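Local atomic coordinates of aminopentol aminotransferase (Sphingopyxis macrogoltabida, PDB entry 6HBS), a protein that catalyses the pyridoxal phosphate-dependent deamination of aminopentol, the hydrolysed form of fumonisin B1, to its 2-keto product, with pyruvate as the preferred amino acceptor. Residues G44-Y58 against S381-L393. Numbering follows the deposited sequence.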
ATOM      1  N   GLY A  44     -19.873  -7.669 -12.717  1.00 17.34           N
ATOM      2  CA  GLY A  44     -19.898  -9.118 -12.833  1.00 18.33           C
ATOM      3  C   GLY A  44     -18.566  -9.627 -13.337  1.00 20.58           C
ATOM      4  O   GLY A  44     -17.568  -9.456 -12.646  1.00 19.06           O
ATOM      5  N   ALA A  45     -18.551 -10.234 -14.540  1.00 19.47           N
ATOM      6  CA  ALA A  45     -17.336 -10.737 -15.160  1.00 19.88           C
ATOM      7  C   ALA A  45     -16.958  -9.885 -16.375  1.00 19.47           C
ATOM      8  O   ALA A  45     -16.190 -10.328 -17.205  1.00 19.95           O
ATOM      9  CB  ALA A  45     -17.513 -12.186 -15.559  1.00 21.11           C
ATOM     10  N   ARG A  46     -17.471  -8.655 -16.454  1.00 17.55           N
ATOM     11  CA  ARG A  46     -17.246  -7.817 -17.588  1.00 19.70           C
ATOM     12  C   ARG A  46     -16.568  -6.499 -17.193  1.00 18.26           C
ATOM     13  O   ARG A  46     -16.859  -5.928 -16.155  1.00 20.48           O
ATOM     14  CB  ARG A  46     -18.581  -7.507 -18.288  1.00 22.20           C
ATOM     15  CG  ARG A  46     -19.082  -8.643 -19.168  1.00 26.11           C
ATOM     16  CD  ARG A  46     -20.439  -8.363 -19.814  1.00 27.19           C
ATOM     17  NE  ARG A  46     -20.779  -9.377 -20.821  1.00 28.25           N
ATOM     18  CZ  ARG A  46     -21.020 -10.659 -20.541  1.00 30.16           C
ATOM     19  NH1 ARG A  46     -21.043 -11.076 -19.285  1.00 24.94           N
ATOM     20  NH2 ARG A  46     -21.191 -11.526 -21.526  1.00 31.78           N
ATOM     21  N   ILE A  47     -15.773  -5.977 -18.120  1.00 18.81           N
ATOM     22  CA  ILE A  47     -15.232  -4.620 -18.089  1.00 19.15           C
ATOM     23  C   ILE A  47     -15.623  -3.940 -19.393  1.00 19.99           C
ATOM     24  O   ILE A  47     -15.795  -4.620 -20.406  1.00 19.65           O
ATOM     25  CB  ILE A  47     -13.701  -4.614 -17.926  1.00 20.39           C
ATOM     26  CG1 ILE A  47     -13.003  -5.346 -19.079  1.00 19.73           C
ATOM     27  CG2 ILE A  47     -13.322  -5.170 -16.581  1.00 21.41           C
ATOM     28  CD1 ILE A  47     -11.515  -5.642 -18.841  1.00 23.34           C
ATOM     29  N   TRP A  48     -15.699  -2.606 -19.361  1.00 19.89           N
ATOM     30  CA  TRP A  48     -15.924  -1.764 -20.530  1.00 19.16           C
ATOM     31  C   TRP A  48     -14.773  -0.765 -20.641  1.00 20.44           C
ATOM     32  O   TRP A  48     -14.431  -0.115 -19.634  1.00 19.34           O
ATOM     33  CB  TRP A  48     -17.245  -1.005 -20.400  1.00 19.27           C
ATOM     34  CG  TRP A  48     -18.500  -1.812 -20.565  1.00 20.89           C
ATOM     35  CD1 TRP A  48     -19.293  -1.810 -21.673  1.00 21.26           C
ATOM     36  CD2 TRP A  48     -19.153  -2.666 -19.610  1.00 18.58           C
ATOM     37  NE1 TRP A  48     -20.373  -2.618 -21.489  1.00 20.53           N
ATOM     38  CE2 TRP A  48     -20.318  -3.162 -20.237  1.00 20.68           C
ATOM     39  CE3 TRP A  48     -18.868  -3.099 -18.319  1.00 19.50           C
ATOM     40  CZ2 TRP A  48     -21.171  -4.070 -19.626  1.00 20.29           C
ATOM     41  CZ3 TRP A  48     -19.717  -3.988 -17.699  1.00 20.03           C
ATOM     42  CH2 TRP A  48     -20.866  -4.463 -18.344  1.00 21.45           C
ATOM     43  N   ASP A  49     -14.197  -0.650 -21.834  1.00 19.97           N
ATOM     44  CA  ASP A  49     -13.111   0.270 -22.089  1.00 21.02           C
ATOM     45  C   ASP A  49     -13.685   1.687 -22.192  1.00 22.06           C
ATOM     46  O   ASP A  49     -14.930   1.876 -22.060  1.00 20.86           O
ATOM     47  CB  ASP A  49     -12.292  -0.162 -23.305  1.00 22.89           C
ATOM     48  CG  ASP A  49     -13.007  -0.147 -24.652  1.00 24.60           C
ATOM     49  OD1 ASP A  49     -14.055   0.552 -24.797  1.00 24.96           O
ATOM     50  OD2 ASP A  49     -12.490  -0.822 -25.539  1.00 23.63           O
ATOM     51  N   ALA A  50     -12.791   2.679 -22.380  1.00 20.34           N
ATOM     52  CA  ALA A  50     -13.194   4.106 -22.418  1.00 20.47           C
ATOM     53  C   ALA A  50     -14.233   4.355 -23.532  1.00 23.03           C
ATOM     54  O   ALA A  50     -14.988   5.297 -23.433  1.00 23.46           O
ATOM     55  CB  ALA A  50     -11.993   4.980 -22.636  1.00 19.83           C
ATOM     56  N   ASP A  51     -14.202   3.546 -24.600  1.00 23.29           N
ATOM     57  CA  ASP A  51     -15.089   3.700 -25.782  1.00 24.26           C
ATOM     58  C   ASP A  51     -16.319   2.800 -25.675  1.00 26.04           C
ATOM     59  O   ASP A  51     -17.007   2.596 -26.669  1.00 27.41           O
ATOM     60  CB  ASP A  51     -14.304   3.466 -27.078  1.00 24.31           C
ATOM     61  CG  ASP A  51     -13.348   4.602 -27.388  1.00 26.31           C
ATOM     62  OD1 ASP A  51     -13.826   5.680 -27.787  1.00 27.14           O
ATOM     63  OD2 ASP A  51     -12.119   4.427 -27.187  1.00 28.75           O
ATOM     64  N   GLU A  52     -16.584   2.278 -24.472  1.00 24.92           N
ATOM     65  CA  GLU A  52     -17.782   1.540 -24.091  1.00 26.65           C
ATOM     66  C   GLU A  52     -17.877   0.170 -24.787  1.00 27.65           C
ATOM     67  O   GLU A  52     -18.969  -0.396 -24.882  1.00 26.12           O
ATOM     68  CB  GLU A  52     -19.039   2.370 -24.367  1.00 29.26           C
ATOM     69  CG  GLU A  52     -20.144   2.095 -23.365  1.00 32.27           C
ATOM     70  CD  GLU A  52     -19.850   2.548 -21.944  1.00 32.69           C
ATOM     71  OE1 GLU A  52     -18.836   3.224 -21.749  1.00 33.73           O
ATOM     72  OE2 GLU A  52     -20.626   2.218 -21.050  1.00 34.31           O
ATOM     73  N   GLN A  53     -16.746  -0.391 -25.217  1.00 28.21           N
ATOM     74  CA  GLN A  53     -16.703  -1.776 -25.716  1.00 28.13           C
ATOM     75  C   GLN A  53     -16.625  -2.708 -24.514  1.00 26.33           C
ATOM     76  O   GLN A  53     -15.721  -2.562 -23.665  1.00 21.14           O
ATOM     77  CB  GLN A  53     -15.519  -2.034 -26.653  1.00 35.38           C
ATOM     78  CG  GLN A  53     -15.344  -1.016 -27.779  1.00 47.61           C
ATOM     79  CD  GLN A  53     -16.430  -0.959 -28.839  1.00 60.38           C
ATOM     80  OE1 GLN A  53     -17.486  -1.594 -28.747  1.00 68.37           O
ATOM     81  NE2 GLN A  53     -16.172  -0.172 -29.877  1.00 67.25           N
ATOM     82  N   PRO A  54     -17.531  -3.710 -24.419  1.00 24.78           N
ATOM     83  CA  PRO A  54     -17.513  -4.680 -23.331  1.00 24.07           C
ATOM     84  C   PRO A  54     -16.564  -5.851 -23.622  1.00 23.34           C
ATOM     85  O   PRO A  54     -16.383  -6.237 -24.778  1.00 22.75           O
ATOM     86  CB  PRO A  54     -18.976  -5.150 -23.262  1.00 26.47           C
ATOM     87  CG  PRO A  54     -19.433  -5.087 -24.693  1.00 25.68           C
ATOM     88  CD  PRO A  54     -18.706  -3.900 -25.292  1.00 26.49           C
ATOM     89  N   TYR A  55     -15.982  -6.406 -22.560  1.00 20.38           N
ATOM     90  CA  TYR A  55     -15.168  -7.603 -22.639  1.00 19.24           C
ATOM     91  C   TYR A  55     -15.508  -8.502 -21.465  1.00 19.28           C
ATOM     92  O   TYR A  55     -15.544  -8.045 -20.297  1.00 18.83           O
ATOM     93  CB  TYR A  55     -13.657  -7.326 -22.595  1.00 19.92           C
ATOM     94  CG  TYR A  55     -13.174  -6.278 -23.559  1.00 19.48           C
ATOM     95  CD1 TYR A  55     -13.179  -4.942 -23.196  1.00 20.43           C
ATOM     96  CD2 TYR A  55     -12.767  -6.604 -24.841  1.00 20.22           C
ATOM     97  CE1 TYR A  55     -12.763  -3.967 -24.078  1.00 20.98           C
ATOM     98  CE2 TYR A  55     -12.381  -5.629 -25.748  1.00 20.57           C
ATOM     99  CZ  TYR A  55     -12.340  -4.311 -25.350  1.00 20.46           C
ATOM    100  OH  TYR A  55     -11.924  -3.315 -26.182  1.00 22.82           O
ATOM    101  N   ILE A  56     -15.694  -9.792 -21.760  1.00 17.89           N
ATOM    102  CA  ILE A  56     -15.680 -10.782 -20.716  1.00 17.61           C
ATOM    103  C   ILE A  56     -14.229 -10.868 -20.221  1.00 17.87           C
ATOM    104  O   ILE A  56     -13.310 -11.122 -21.010  1.00 19.29           O
ATOM    105  CB  ILE A  56     -16.220 -12.137 -21.206  1.00 17.70           C
ATOM    106  CG1 ILE A  56     -17.640 -12.008 -21.769  1.00 20.81           C
ATOM    107  CG2 ILE A  56     -16.173 -13.134 -20.068  1.00 17.34           C
ATOM    108  CD1 ILE A  56     -18.110 -13.243 -22.537  1.00 22.94           C
ATOM    109  N   ASP A  57     -14.041 -10.658 -18.912  1.00 17.61           N
ATOM    110  CA  ASP A  57     -12.723 -10.340 -18.370  1.00 17.49           C
ATOM    111  C   ASP A  57     -12.064 -11.582 -17.745  1.00 17.05           C
ATOM    112  O   ASP A  57     -12.442 -11.978 -16.669  1.00 18.40           O
ATOM    113  CB  ASP A  57     -12.862  -9.191 -17.373  1.00 17.75           C
ATOM    114  CG  ASP A  57     -11.599  -8.893 -16.583  1.00 17.39           C
ATOM    115  OD1 ASP A  57     -10.500  -9.073 -17.141  1.00 17.45           O
ATOM    116  OD2 ASP A  57     -11.747  -8.577 -15.387  1.00 19.91           O
ATOM    117  N   TYR A  58     -11.043 -12.155 -18.402  1.00 16.77           N
ATOM    118  CA  TYR A  58     -10.336 -13.316 -17.844  1.00 17.58           C
ATOM    119  C   TYR A  58      -9.083 -12.881 -17.070  1.00 18.09           C
ATOM    120  O   TYR A  58      -8.325 -13.730 -16.635  1.00 18.42           O
ATOM    121  CB  TYR A  58     -10.063 -14.388 -18.918  1.00 18.17           C
ATOM    122  CG  TYR A  58     -11.342 -15.060 -19.334  1.00 17.73           C
ATOM    123  CD1 TYR A  58     -11.895 -16.054 -18.549  1.00 20.16           C
ATOM    124  CD2 TYR A  58     -12.074 -14.603 -20.407  1.00 19.54           C
ATOM    125  CE1 TYR A  58     -13.113 -16.643 -18.874  1.00 21.38           C
ATOM    126  CE2 TYR A  58     -13.308 -15.153 -20.732  1.00 21.83           C
ATOM    127  CZ  TYR A  58     -13.811 -16.206 -19.985  1.00 21.60           C
ATOM    128  OH  TYR A  58     -15.022 -16.768 -20.264  1.00 21.02           O
ATOM    129  N   SER A 381     -13.584 -15.904 -12.070  1.00 18.33           N
ATOM    130  CA  SER A 381     -14.414 -15.388 -10.987  1.00 18.01           C
ATOM    131  C   SER A 381     -15.660 -16.273 -10.834  1.00 18.72           C
ATOM    132  O   SER A 381     -16.121 -16.913 -11.813  1.00 18.78           O
ATOM    133  CB  SER A 381     -14.808 -13.943 -11.257  1.00 18.94           C
ATOM    134  OG  SER A 381     -15.986 -13.845 -12.069  1.00 19.52           O
ATOM    135  N   ALA A 382     -16.258 -16.251  -9.642  1.00 17.95           N
ATOM    136  CA  ALA A 382     -17.560 -16.893  -9.415  1.00 19.79           C
ATOM    137  C   ALA A 382     -18.685 -16.183 -10.187  1.00 20.49           C
ATOM    138  O   ALA A 382     -19.800 -16.737 -10.230  1.00 22.81           O
ATOM    139  CB  ALA A 382     -17.886 -16.946  -7.937  1.00 19.14           C
ATOM    140  N   ALA A 383     -18.439 -15.007 -10.796  1.00 18.45           N
ATOM    141  CA  ALA A 383     -19.451 -14.319 -11.578  1.00 19.44           C
ATOM    142  C   ALA A 383     -19.424 -14.721 -13.055  1.00 20.43           C
ATOM    143  O   ALA A 383     -20.323 -14.327 -13.776  1.00 20.45           O
ATOM    144  CB  ALA A 383     -19.298 -12.829 -11.464  1.00 19.61           C
ATOM    145  N   HIS A 384     -18.403 -15.470 -13.508  1.00 20.39           N
ATOM    146  CA  HIS A 384     -18.408 -16.037 -14.857  1.00 20.29           C
ATOM    147  C   HIS A 384     -19.523 -17.101 -14.950  1.00 22.11           C
ATOM    148  O   HIS A 384     -19.517 -18.033 -14.205  1.00 25.60           O
ATOM    149  CB  HIS A 384     -17.056 -16.640 -15.239  1.00 20.17           C
ATOM    150  CG  HIS A 384     -15.978 -15.647 -15.546  1.00 18.43           C
ATOM    151  ND1 HIS A 384     -15.313 -14.937 -14.558  1.00 17.98           N
ATOM    152  CD2 HIS A 384     -15.478 -15.208 -16.709  1.00 18.38           C
ATOM    153  CE1 HIS A 384     -14.416 -14.152 -15.109  1.00 18.94           C
ATOM    154  NE2 HIS A 384     -14.484 -14.300 -16.435  1.00 18.93           N
ATOM    155  N   THR A 385     -20.460 -16.918 -15.884  1.00 24.71           N
ATOM    156  CA  THR A 385     -21.622 -17.833 -16.052  1.00 24.62           C
ATOM    157  C   THR A 385     -21.370 -18.828 -17.193  1.00 28.11           C
ATOM    158  O   THR A 385     -20.431 -18.698 -18.007  1.00 23.99           O
ATOM    159  CB  THR A 385     -22.888 -17.032 -16.356  1.00 23.67           C
ATOM    160  OG1 THR A 385     -22.723 -16.380 -17.624  1.00 24.74           O
ATOM    161  CG2 THR A 385     -23.193 -16.010 -15.279  1.00 26.13           C
ATOM    162  N   VAL A 386     -22.251 -19.833 -17.279  1.00 30.14           N
ATOM    163  CA  VAL A 386     -22.198 -20.796 -18.400  1.00 31.67           C
ATOM    164  C   VAL A 386     -22.332 -20.051 -19.726  1.00 26.01           C
ATOM    165  O   VAL A 386     -21.615 -20.369 -20.651  1.00 26.76           O
ATOM    166  CB  VAL A 386     -23.239 -21.923 -18.235  1.00 37.73           C
ATOM    167  CG1 VAL A 386     -22.806 -22.898 -17.153  1.00 37.18           C
ATOM    168  CG2 VAL A 386     -24.633 -21.393 -17.938  1.00 42.43           C
ATOM    169  N   ASP A 387     -23.216 -19.044 -19.800  1.00 28.91           N
ATOM    170  CA  ASP A 387     -23.381 -18.231 -21.016  1.00 29.85           C
ATOM    171  C   ASP A 387     -22.103 -17.449 -21.329  1.00 28.86           C
ATOM    172  O   ASP A 387     -21.754 -17.254 -22.523  1.00 25.42           O
ATOM    173  CB  ASP A 387     -24.516 -17.205 -20.949  1.00 35.84           C
ATOM    174  CG  ASP A 387     -24.868 -16.662 -22.340  1.00 45.18           C
ATOM    175  OD1 ASP A 387     -24.246 -15.661 -22.798  1.00 49.54           O
ATOM    176  OD2 ASP A 387     -25.725 -17.284 -22.997  1.00 58.79           O
ATOM    177  N   ASP A 388     -21.433 -16.927 -20.284  1.00 24.14           N
ATOM    178  CA  ASP A 388     -20.168 -16.240 -20.544  1.00 23.80           C
ATOM    179  C   ASP A 388     -19.183 -17.183 -21.244  1.00 20.10           C
ATOM    180  O   ASP A 388     -18.518 -16.791 -22.163  1.00 21.27           O
ATOM    181  CB  ASP A 388     -19.533 -15.718 -19.253  1.00 22.79           C
ATOM    182  CG  ASP A 388     -20.325 -14.597 -18.617  1.00 26.15           C
ATOM    183  OD1 ASP A 388     -21.063 -13.919 -19.346  1.00 29.51           O
ATOM    184  OD2 ASP A 388     -20.232 -14.453 -17.390  1.00 27.21           O
ATOM    185  N   VAL A 389     -19.045 -18.409 -20.734  1.00 22.50           N
ATOM    186  CA  VAL A 389     -18.104 -19.391 -21.308  1.00 22.47           C
ATOM    187  C   VAL A 389     -18.548 -19.760 -22.741  1.00 22.86           C
ATOM    188  O   VAL A 389     -17.726 -19.815 -23.654  1.00 21.79           O
ATOM    189  CB  VAL A 389     -17.936 -20.619 -20.396  1.00 23.19           C
ATOM    190  CG1 VAL A 389     -16.996 -21.645 -21.024  1.00 23.05           C
ATOM    191  CG2 VAL A 389     -17.419 -20.224 -19.013  1.00 25.01           C
ATOM    192  N   THR A 390     -19.859 -19.902 -22.974  1.00 22.34           N
ATOM    193  CA  THR A 390     -20.326 -20.209 -24.317  1.00 23.80           C
ATOM    194  C   THR A 390     -19.940 -19.090 -25.269  1.00 23.16           C
ATOM    195  O   THR A 390     -19.398 -19.366 -26.351  1.00 22.54           O
ATOM    196  CB  THR A 390     -21.839 -20.456 -24.365  1.00 25.69           C
ATOM    197  OG1 THR A 390     -22.107 -21.551 -23.504  1.00 28.89           O
ATOM    198  CG2 THR A 390     -22.335 -20.812 -25.741  1.00 29.30           C
ATOM    199  N   GLU A 391     -20.202 -17.838 -24.872  1.00 23.51           N
ATOM    200  CA  GLU A 391     -19.907 -16.687 -25.720  1.00 24.45           C
ATOM    201  C   GLU A 391     -18.388 -16.509 -25.867  1.00 23.40           C
ATOM    202  O   GLU A 391     -17.901 -16.062 -26.920  1.00 21.69           O
ATOM    203  CB  GLU A 391     -20.567 -15.414 -25.168  1.00 29.42           C
ATOM    204  CG  GLU A 391     -22.033 -15.286 -25.554  1.00 35.24           C
ATOM    205  CD  GLU A 391     -22.315 -15.460 -27.045  1.00 40.56           C
ATOM    206  OE1 GLU A 391     -21.791 -14.665 -27.852  1.00 43.42           O
ATOM    207  OE2 GLU A 391     -23.000 -16.438 -27.400  1.00 43.65           O
ATOM    208  N   THR A 392     -17.631 -16.853 -24.819  1.00 22.06           N
ATOM    209  CA  THR A 392     -16.177 -16.768 -24.919  1.00 22.16           C
ATOM    210  C   THR A 392     -15.694 -17.658 -26.078  1.00 21.90           C
ATOM    211  O   THR A 392     -14.866 -17.274 -26.898  1.00 20.31           O
ATOM    212  CB  THR A 392     -15.552 -17.143 -23.575  1.00 22.42           C
ATOM    213  OG1 THR A 392     -15.943 -16.136 -22.632  1.00 22.27           O
ATOM    214  CG2 THR A 392     -14.057 -17.270 -23.668  1.00 23.06           C
ATOM    215  N   LEU A 393     -16.230 -18.874 -26.101  1.00 22.90           N
ATOM    216  CA  LEU A 393     -15.786 -19.925 -27.008  1.00 23.91           C
ATOM    217  C   LEU A 393     -16.206 -19.612 -28.444  1.00 24.01           C
ATOM    218  O   LEU A 393     -15.475 -19.972 -29.356  1.00 27.18           O
ATOM    219  CB  LEU A 393     -16.301 -21.287 -26.536  1.00 24.05           C
ATOM    220  CG  LEU A 393     -15.589 -21.873 -25.320  1.00 22.59           C
ATOM    221  CD1 LEU A 393     -16.391 -23.038 -24.750  1.00 23.62           C
ATOM    222  CD2 LEU A 393     -14.160 -22.313 -25.617  1.00 22.56           C
TER
HETATM  223  O   HOH W   1     -22.642 -13.928 -22.107  1.00 41.25           O
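The imidazole of His384 is wedged between Ala45 and Tyr58. Ala45 CB sits squarely over one face, 3.6 Å from the ring centroid in a CH-pi contact, while the phenol of Tyr58 meets the imidazole obliquely, CE1 lying 3.5 Å from His384 CD2, the planes 38° apart. Ile56 CD1 rests on the first helical turn, 3.6 Å from Asp388 O; its CG1 packs on one face of the Arg46 guanidinium, toward the rim.

Among the polar contacts, His384 NE2 gives a weak bond to Asp57 O, and ND1 pairs with Ser381 OG at 2.8 Å, so both ring nitrogens have partners, which should favour this ring orientation. Tyr58 OH donates to Thr392 OG1 at 2.6 Å, and that hydroxyl in turn donates to Asp388 O, a two-bond chain into the helix backbone.

The one salt bridge between the segments joins Asp388 to Arg46, whose chain is extended from CG to NE: NH1 lies 2.8 Å from OD1, which is in the guanidinium plane but met from above the carboxylate. A water links Arg46 NH2 to Asp387. Asp388 OD2 takes Thr385 N at 2.9 Å, and Thr385 OG1 accepts from Asp388 N.

This reciprocal pair is a capping box at the start of helix 386-405, whose residues 386-393 cross strand 54-57 of the beta hairpin at -110° in the class-III aminotransferase fold, away from the cofactor.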